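Local coordinates for chorismate synthase (Aquifex aeolicus, PDB 1Q1L), which catalyses the last step of the shikimate pathway, the anti-1,4-elimination of phosphate from 5-enolpyruvylshikimate-3-phosphate that gives chorismate, with reduced FMN as cofactor, at the interface of chains A and B and the interface of chains A and C. Sequence-based numbering; all coordinates share one arbitrary frame. Chains: chain A/B/C, Chorismate synthase.

Contact 1: the interface of chains A and B. Residues chain A 10-13, 25; chain B 10-12, 25, 27.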
loop_
_atom_site.group_PDB
_atom_site.type_symbol
_atom_site.label_atom_id
_atom_site.label_comp_id
_atom_site.label_asym_id
_atom_site.label_seq_id
_atom_site.Cartn_x
_atom_site.Cartn_y
_atom_site.Cartn_z
ATOM N N ARG A 10 -8.407 -5.179 -3.743
ATOM C CA ARG A 10 -7.188 -5.040 -4.530
ATOM C C ARG A 10 -7.519 -5.579 -5.910
ATOM O O ARG A 10 -8.235 -6.574 -6.040
ATOM C CB ARG A 10 -6.047 -5.893 -3.960
ATOM C CG ARG A 10 -5.974 -5.975 -2.449
ATOM C CD ARG A 10 -5.126 -7.175 -2.018
ATOM N NE ARG A 10 -3.699 -6.951 -2.212
ATOM C CZ ARG A 10 -2.749 -7.839 -1.917
ATOM N NH1 ARG A 10 -3.064 -9.027 -1.418
ATOM N NH2 ARG A 10 -1.475 -7.521 -2.090
ATOM N N PHE A 11 -7.019 -4.920 -6.941
ATOM C CA PHE A 11 -7.249 -5.413 -8.276
ATOM C C PHE A 11 -6.232 -4.838 -9.232
ATOM O O PHE A 11 -5.644 -3.791 -8.977
ATOM C CB PHE A 11 -8.700 -5.126 -8.728
ATOM C CG PHE A 11 -8.947 -3.722 -9.230
ATOM C CD1 PHE A 11 -8.678 -3.384 -10.550
ATOM C CD2 PHE A 11 -9.495 -2.755 -8.393
ATOM C CE1 PHE A 11 -8.954 -2.101 -11.036
ATOM C CE2 PHE A 11 -9.776 -1.469 -8.865
ATOM C CZ PHE A 11 -9.507 -1.142 -10.190
ATOM N N LEU A 12 -5.984 -5.571 -10.307
ATOM C CA LEU A 12 -5.066 -5.133 -11.340
ATOM C C LEU A 12 -5.722 -5.486 -12.654
ATOM O O LEU A 12 -6.455 -6.471 -12.729
ATOM C CB LEU A 12 -3.725 -5.859 -11.239
ATOM C CG LEU A 12 -2.808 -5.460 -10.087
ATOM C CD1 LEU A 12 -1.585 -6.376 -10.080
ATOM C CD2 LEU A 12 -2.399 -3.988 -10.241
ATOM N N THR A 13 -5.491 -4.664 -13.672
ATOM C CA THR A 13 -6.032 -4.930 -15.000
ATOM C C THR A 13 -4.848 -4.871 -15.952
ATOM O O THR A 13 -3.813 -4.286 -15.625
ATOM C CB THR A 13 -7.065 -3.869 -15.448
ATOM O OG1 THR A 13 -6.405 -2.614 -15.654
ATOM C CG2 THR A 13 -8.154 -3.705 -14.403
ATOM N N ILE A 25 -7.731 -9.097 -12.271
ATOM C CA ILE A 25 -7.756 -9.945 -11.094
ATOM C C ILE A 25 -8.223 -9.050 -9.961
ATOM O O ILE A 25 -7.625 -8.005 -9.694
ATOM C CB ILE A 25 -6.362 -10.529 -10.740
ATOM C CG1 ILE A 25 -5.892 -11.479 -11.850
ATOM C CG2 ILE A 25 -6.451 -11.284 -9.419
ATOM C CD1 ILE A 25 -4.530 -12.123 -11.609
ATOM N N ARG B 10 4.336 -4.768 -8.560
ATOM C CA ARG B 10 3.006 -5.133 -8.092
ATOM C C ARG B 10 2.562 -6.335 -8.900
ATOM O O ARG B 10 2.712 -6.353 -10.118
ATOM C CB ARG B 10 1.992 -4.000 -8.318
ATOM C CG ARG B 10 2.106 -2.831 -7.359
ATOM C CD ARG B 10 0.790 -2.052 -7.282
ATOM N NE ARG B 10 0.460 -1.344 -8.519
ATOM C CZ ARG B 10 -0.564 -0.503 -8.638
ATOM N NH1 ARG B 10 -1.355 -0.273 -7.598
ATOM N NH2 ARG B 10 -0.794 0.114 -9.789
ATOM N N PHE B 11 2.033 -7.346 -8.228
ATOM C CA PHE B 11 1.549 -8.512 -8.944
ATOM C C PHE B 11 0.491 -9.240 -8.137
ATOM O O PHE B 11 0.390 -9.070 -6.924
ATOM C CB PHE B 11 2.718 -9.447 -9.305
ATOM C CG PHE B 11 3.173 -10.347 -8.185
ATOM C CD1 PHE B 11 2.673 -11.642 -8.073
ATOM C CD2 PHE B 11 4.124 -9.917 -7.270
ATOM C CE1 PHE B 11 3.124 -12.501 -7.070
ATOM C CE2 PHE B 11 4.579 -10.766 -6.263
ATOM C CZ PHE B 11 4.079 -12.062 -6.164
ATOM N N LEU B 12 -0.324 -10.022 -8.830
ATOM C CA LEU B 12 -1.371 -10.806 -8.197
ATOM C C LEU B 12 -1.472 -12.105 -8.973
ATOM O O LEU B 12 -1.260 -12.118 -10.192
ATOM C CB LEU B 12 -2.727 -10.092 -8.270
ATOM C CG LEU B 12 -3.008 -8.894 -7.363
ATOM C CD1 LEU B 12 -4.378 -8.310 -7.727
ATOM C CD2 LEU B 12 -2.971 -9.333 -5.892
ATOM N N ILE B 25 -0.748 -11.289 -12.952
ATOM C CA ILE B 25 -0.537 -9.982 -13.561
ATOM C C ILE B 25 0.631 -9.345 -12.827
ATOM O O ILE B 25 0.615 -9.258 -11.599
ATOM C CB ILE B 25 -1.771 -9.065 -13.415
ATOM C CG1 ILE B 25 -2.959 -9.656 -14.179
ATOM C CG2 ILE B 25 -1.451 -7.668 -13.963
ATOM C CD1 ILE B 25 -4.217 -8.800 -14.101
ATOM N N GLU B 27 3.130 -5.898 -12.711
ATOM C CA GLU B 27 3.274 -4.515 -13.134
ATOM C C GLU B 27 4.521 -3.835 -12.576
ATOM O O GLU B 27 4.866 -4.009 -11.410
ATOM C CB GLU B 27 2.020 -3.733 -12.722
ATOM C CG GLU B 27 2.190 -2.226 -12.729
ATOM C CD GLU B 27 0.925 -1.488 -12.315
ATOM O OE1 GLU B 27 1.030 -0.317 -11.892
ATOM O OE2 GLU B 27 -0.172 -2.073 -12.422
#
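A:Leu12 and B:Leu12 meet across a two-fold contact of the chorismate synthase homotetramer, in which strands 10-14 and 21-27 of each chain pack through branched aliphatic side chains against their twins. A:Leu12 CD1 lies 4.0 Å from B:Leu12 CG, the two side chains crossing obliquely, and the same methyl reaches B:Phe11 CA at 4.0 Å. A:Ile25 and B:Ile25 run antiparallel alongside each other, A:Ile25 CG1 standing 3.9 Å from B:Ile25 CD1. With CG1 anti to the carbonyl carbon (chi1 -65°) and the chain extended beyond it, A:Ile25 sends CD1 to B:Leu12 O at 3.6 Å, while CG2, its other branch, packs on B:Leu12 CD1 at 4.0 Å. Beta-branching suits a strand and gives two arms for two partners; an alanine here would probably open a gap beside B:Leu12 and B:Ile25 and let the leucine turn more freely. Charged groups frame the hydrophobic patch. A:Leu12 CD2 sits over the centre of one face of the B:Arg10 guanidinium, 4.2 Å above its plane. Within chain B, that guanidinium is steadied by a nearly straight, salt-bridging hydrogen bond from B:Arg10 NH2 to B:Glu27 OE1 (2.8 Å), received from above the carboxylate plane.

Contact 2: the interface of chains A and C. Residues chain A 145, 258-259, 261-262, 366; chain C 248-249, 251, 253-254.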
loop_
_atom_site.group_PDB
_atom_site.type_symbol
_atom_site.label_atom_id
_atom_site.label_comp_id
_atom_site.label_asym_id
_atom_site.label_seq_id
_atom_site.Cartn_x
_atom_site.Cartn_y
_atom_site.Cartn_z
ATOM N N ARG A 145 -12.196 -2.213 -16.259
ATOM C CA ARG A 145 -12.640 -1.507 -15.060
ATOM C C ARG A 145 -14.111 -1.785 -14.818
ATOM O O ARG A 145 -14.551 -1.931 -13.678
ATOM C CB ARG A 145 -12.455 0.001 -15.203
ATOM C CG ARG A 145 -11.033 0.484 -15.351
ATOM C CD ARG A 145 -10.998 1.970 -15.023
ATOM N NE ARG A 145 -9.825 2.659 -15.544
ATOM C CZ ARG A 145 -9.506 3.906 -15.222
ATOM N NH1 ARG A 145 -10.275 4.588 -14.377
ATOM N NH2 ARG A 145 -8.424 4.473 -15.737
ATOM N N GLN A 258 -10.428 10.551 -7.010
ATOM C CA GLN A 258 -9.376 9.861 -7.741
ATOM C C GLN A 258 -9.949 8.837 -8.705
ATOM O O GLN A 258 -9.506 8.739 -9.842
ATOM C CB GLN A 258 -8.414 9.153 -6.788
ATOM C CG GLN A 258 -7.451 8.212 -7.508
ATOM C CD GLN A 258 -6.272 7.799 -6.649
ATOM O OE1 GLN A 258 -6.436 7.413 -5.490
ATOM N NE2 GLN A 258 -5.072 7.871 -7.219
ATOM N N ALA A 259 -10.923 8.064 -8.241
ATOM C CA ALA A 259 -11.533 7.034 -9.080
ATOM C C ALA A 259 -12.178 7.617 -10.332
ATOM O O ALA A 259 -12.074 7.032 -11.413
ATOM C CB ALA A 259 -12.567 6.248 -8.279
HETATM N N MSE A 261 -11.660 10.913 -11.707
HETATM C CA MSE A 261 -10.688 11.655 -12.498
HETATM C C MSE A 261 -9.708 10.732 -13.211
HETATM O O MSE A 261 -9.084 11.129 -14.203
HETATM C CB MSE A 261 -9.906 12.622 -11.609
HETATM C CG MSE A 261 -9.138 13.674 -12.373
HETATM SE SE MSE A 261 -10.310 15.076 -13.065
HETATM C CE MSE A 261 -10.396 16.165 -11.468
ATOM N N SER A 262 -9.572 9.504 -12.718
ATOM C CA SER A 262 -8.651 8.558 -13.337
ATOM C C SER A 262 -9.206 8.032 -14.660
ATOM O O SER A 262 -8.473 7.467 -15.464
ATOM C CB SER A 262 -8.356 7.379 -12.393
ATOM O OG SER A 262 -9.464 6.501 -12.279
HETATM N N MSE A 366 -16.543 2.737 -11.336
HETATM C CA MSE A 366 -15.558 3.314 -10.419
HETATM C C MSE A 366 -16.161 3.612 -9.047
HETATM O O MSE A 366 -15.538 3.356 -8.011
HETATM C CB MSE A 366 -14.951 4.585 -11.022
HETATM C CG MSE A 366 -14.154 4.341 -12.301
HETATM SE SE MSE A 366 -12.878 2.868 -12.147
HETATM C CE MSE A 366 -11.785 3.580 -10.727
ATOM N N TRP C 248 -5.063 2.710 -13.457
ATOM C CA TRP C 248 -5.911 3.818 -12.997
ATOM C C TRP C 248 -5.374 4.609 -11.802
ATOM O O TRP C 248 -5.447 5.836 -11.779
ATOM C CB TRP C 248 -7.325 3.311 -12.660
ATOM C CG TRP C 248 -7.405 2.571 -11.353
ATOM C CD1 TRP C 248 -7.006 1.285 -11.112
ATOM C CD2 TRP C 248 -7.825 3.105 -10.088
ATOM N NE1 TRP C 248 -7.143 0.990 -9.776
ATOM C CE2 TRP C 248 -7.642 2.086 -9.124
ATOM C CE3 TRP C 248 -8.332 4.347 -9.675
ATOM C CZ2 TRP C 248 -7.950 2.269 -7.768
ATOM C CZ3 TRP C 248 -8.637 4.532 -8.327
ATOM C CH2 TRP C 248 -8.442 3.493 -7.388
ATOM N N ASP C 249 -4.823 3.923 -10.810
ATOM C CA ASP C 249 -4.334 4.620 -9.626
ATOM C C ASP C 249 -2.981 5.323 -9.763
ATOM O O ASP C 249 -2.527 5.992 -8.831
ATOM C CB ASP C 249 -4.326 3.662 -8.426
ATOM C CG ASP C 249 -3.339 2.517 -8.586
ATOM O OD1 ASP C 249 -3.248 1.933 -9.689
ATOM O OD2 ASP C 249 -2.662 2.193 -7.591
ATOM N N ARG C 251 -2.359 7.316 -12.567
ATOM C CA ARG C 251 -2.577 8.503 -13.385
ATOM C C ARG C 251 -2.456 9.742 -12.504
ATOM O O ARG C 251 -3.086 9.841 -11.455
ATOM C CB ARG C 251 -3.947 8.419 -14.062
ATOM C CG ARG C 251 -4.055 7.201 -14.996
ATOM C CD ARG C 251 -5.466 7.001 -15.539
ATOM N NE ARG C 251 -5.868 8.086 -16.423
ATOM C CZ ARG C 251 -5.735 8.074 -17.746
ATOM N NH1 ARG C 251 -5.209 7.022 -18.358
ATOM N NH2 ARG C 251 -6.124 9.124 -18.455
ATOM N N ASP C 253 -3.549 12.778 -12.821
ATOM C CA ASP C 253 -4.833 13.590 -12.642
ATOM C C ASP C 253 -5.688 13.053 -11.347
ATOM O O ASP C 253 -6.211 13.891 -10.479
ATOM C CB ASP C 253 -5.764 13.521 -14.078
ATOM C CG ASP C 253 -5.755 11.939 -14.797
ATOM O OD1 ASP C 253 -6.140 10.874 -14.036
ATOM O OD2 ASP C 253 -5.353 11.808 -16.096
ATOM N N GLY C 254 -5.810 11.733 -11.237
ATOM C CA GLY C 254 -6.534 11.152 -10.125
ATOM C C GLY C 254 -5.830 11.436 -8.810
ATOM O O GLY C 254 -6.473 11.690 -7.797
HETATM O O HOH W 1 -5.015 8.035 -10.312
#
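C:Trp248, in the 3-10 helix 248-250, packs its indole among helices 142-157, 252-261 and 356-379 of chain A, in a contact of the chorismate synthase homotetramer. Its CG, between backbone N and carbonyl carbon (chi1 76°), turns the indole toward A:Met366 and A:Ala259. The selenomethionine A:Met366 lays CE over one indole face toward the rim, 3.7 Å from C:Trp248 CE3; C:Asp249 CB covers the opposite face. A flexible selenoether chain (a thioether in the natural methionine) adapts well to a broad ring. Small A:Ala259 lets the ring come close, its CA 3.9 Å from C:Trp248 CZ3. Farther out, C:Trp248 CB sits over the centre of the A:Arg145 guanidinium, 3.4 Å from CZ, while the guanidinium and indole planes stand 58° apart. A:Arg145 also grips A:Ser262 end-on, NH1 bonding OG and NH2 bonding the carbonyl O at 3.0 Å, which would hold the guanidinium flat against C:Trp248 CB; A:Ser262 OG donates to A:Ala259 O, which may cap the C-terminal end of helix 252-261. At the rim, A:Met261 CG packs on C:Asp253 CB (3.8 Å), and A:Gln258 stretches along C:Gly254, whose lack of a side chain allows close approach. A:Gln258 NE2 hydrogen-bonds a water at 3.1 Å, which also contacts C:Trp248 O and C:Arg251 O, bridging the chains.

Contact 3: the interface of chains A and C. Residues chain A 241, 243-245, 311, 394; chain C 117, 120-121, 124-125.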
loop_
_atom_site.group_PDB
_atom_site.type_symbol
_atom_site.label_atom_id
_atom_site.label_comp_id
_atom_site.label_asym_id
_atom_site.label_seq_id
_atom_site.Cartn_x
_atom_site.Cartn_y
_atom_site.Cartn_z
ATOM N N GLY A 241 -20.970 6.901 7.773
ATOM C CA GLY A 241 -19.826 6.267 8.400
ATOM C C GLY A 241 -18.748 5.685 7.512
ATOM O O GLY A 241 -17.715 5.267 8.025
ATOM N N GLY A 243 -15.675 5.806 4.906
ATOM C CA GLY A 243 -14.630 6.784 4.681
ATOM C C GLY A 243 -14.308 7.310 6.062
ATOM O O GLY A 243 -14.959 6.916 7.026
ATOM N N SER A 244 -13.328 8.197 6.184
ATOM C CA SER A 244 -12.974 8.718 7.496
ATOM C C SER A 244 -12.271 10.057 7.407
ATOM O O SER A 244 -11.628 10.369 6.413
ATOM C CB SER A 244 -12.074 7.725 8.238
ATOM O OG SER A 244 -11.698 8.229 9.513
ATOM N N HIS A 245 -12.385 10.838 8.472
ATOM C CA HIS A 245 -11.780 12.162 8.536
ATOM C C HIS A 245 -10.410 12.155 9.212
ATOM O O HIS A 245 -9.695 13.148 9.158
ATOM C CB HIS A 245 -12.700 13.081 9.330
ATOM C CG HIS A 245 -12.832 12.682 10.767
ATOM N ND1 HIS A 245 -12.011 13.179 11.755
ATOM C CD2 HIS A 245 -13.627 11.765 11.366
ATOM C CE1 HIS A 245 -12.293 12.585 12.900
ATOM N NE2 HIS A 245 -13.270 11.722 12.692
ATOM N N ILE A 311 -16.697 11.803 5.369
ATOM C CA ILE A 311 -17.488 10.615 5.677
ATOM C C ILE A 311 -18.849 10.661 4.978
ATOM O O ILE A 311 -19.399 11.747 4.771
ATOM C CB ILE A 311 -17.714 10.510 7.205
ATOM C CG1 ILE A 311 -16.367 10.534 7.939
ATOM C CG2 ILE A 311 -18.452 9.240 7.538
ATOM C CD1 ILE A 311 -16.501 10.679 9.451
ATOM N N TYR A 394 -24.574 -2.590 12.486
ATOM C CA TYR A 394 -24.121 -1.218 12.311
ATOM C C TYR A 394 -25.249 -0.262 11.931
ATOM O O TYR A 394 -25.305 0.867 12.422
ATOM C CB TYR A 394 -23.014 -1.148 11.258
ATOM C CG TYR A 394 -22.565 0.264 11.000
ATOM C CD1 TYR A 394 -22.940 0.933 9.838
ATOM C CD2 TYR A 394 -21.839 0.967 11.963
ATOM C CE1 TYR A 394 -22.611 2.273 9.643
ATOM C CE2 TYR A 394 -21.505 2.304 11.780
ATOM C CZ TYR A 394 -21.893 2.950 10.624
ATOM O OH TYR A 394 -21.569 4.272 10.450
ATOM N N ALA C 117 -17.321 16.709 9.516
ATOM C CA ALA C 117 -17.295 15.297 9.884
ATOM C C ALA C 117 -18.144 15.039 11.125
ATOM O O ALA C 117 -18.487 13.893 11.426
ATOM C CB ALA C 117 -15.856 14.849 10.130
ATOM N N SER C 120 -21.682 12.475 11.707
ATOM C CA SER C 120 -21.382 11.294 10.904
ATOM C C SER C 120 -20.185 10.609 11.557
ATOM O O SER C 120 -20.152 9.384 11.706
ATOM C CB SER C 120 -21.040 11.687 9.464
ATOM O OG SER C 120 -22.186 12.171 8.790
ATOM N N GLY C 121 -19.209 11.420 11.956
ATOM C CA GLY C 121 -18.034 10.891 12.616
ATOM C C GLY C 121 -18.457 10.358 13.969
ATOM O O GLY C 121 -17.956 9.329 14.422
ATOM N N LYS C 124 -20.060 7.118 13.281
ATOM C CA LYS C 124 -18.998 6.228 12.839
ATOM C C LYS C 124 -18.156 5.701 13.996
ATOM O O LYS C 124 -18.033 4.491 14.177
ATOM C CB LYS C 124 -18.098 6.949 11.833
ATOM C CG LYS C 124 -16.988 6.078 11.266
ATOM C CD LYS C 124 -16.121 6.831 10.260
ATOM C CE LYS C 124 -14.974 5.952 9.754
ATOM N NZ LYS C 124 -15.444 4.675 9.136
ATOM N N TYR C 125 -17.586 6.608 14.785
ATOM C CA TYR C 125 -16.742 6.214 15.904
ATOM C C TYR C 125 -17.455 6.072 17.248
ATOM O O TYR C 125 -16.807 5.993 18.296
ATOM C CB TYR C 125 -15.577 7.194 16.037
ATOM C CG TYR C 125 -14.607 7.125 14.879
ATOM C CD1 TYR C 125 -14.828 7.853 13.709
ATOM C CD2 TYR C 125 -13.495 6.286 14.932
ATOM C CE1 TYR C 125 -13.961 7.744 12.618
ATOM C CE2 TYR C 125 -12.627 6.166 13.852
ATOM C CZ TYR C 125 -12.863 6.894 12.698
ATOM O OH TYR C 125 -12.006 6.761 11.630
#
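C:Lys124 runs alongside A:Gly241 and A:Gly243 in the two-fold A-C interface of the chorismate synthase homotetramer, where helix 120-124 of chain C meets loop residues 241-245 and strand 311-312 of chain A. Its aliphatic part is extended from a CG anti to the backbone N and bent at the last torsion (chi4 57°). That final turn directs the ammonium to its hydrogen-bond acceptor, A:Gly241 O, which C:Lys124 NZ meets at 2.6 Å, nearly along the C=O axis. A:Gly243 O is merely near the ammonium, perhaps an electrostatic neighbour. Lysine suits this place because its long chain spans the loop before presenting its charge; the glycines keep side chains out of its path, and their positive phi (108° and 83°), easy for glycine, lets the loop turn its carbonyls to the lysine. A:Ile311 points CD1 at helix 120-124, 3.5 Å from C:Gly121 CA, where a glycine lets the methyl rest against the backbone. The other branch, CG2, lies 4.0 Å from C:Ser120 CB. A:His245 and C:Tyr125 are turned obliquely to each other. C:Tyr125 extends its phenol toward small A:Ser244, whose OG lies at the ring edge, in its plane, and hydrogen-bonds C:Tyr125 OH at 2.6 Å.

Contacts 2 and 3 belong to the same two-fold interface of chains A and C, their C-alpha centres about 23 Å apart, whereas contact 1 joins chains A and B, about 15 Å from contact 2 and 29 Å from contact 3. They share no residue: contact 1 uses strands 10-14 and 21-27, contact 2 helices 142-157, 252-261 and 356-379 and the 3-10 helix 248-250, contact 3 loop 241-245, strand 311-312 and helix 120-124. Loop 241-245 runs on toward 248-250, so one stretch of sequence serves contacts 2 and 3. In these patches chain A meets its partners through different elements, consistent with a homotetramer having two kinds of two-fold interface.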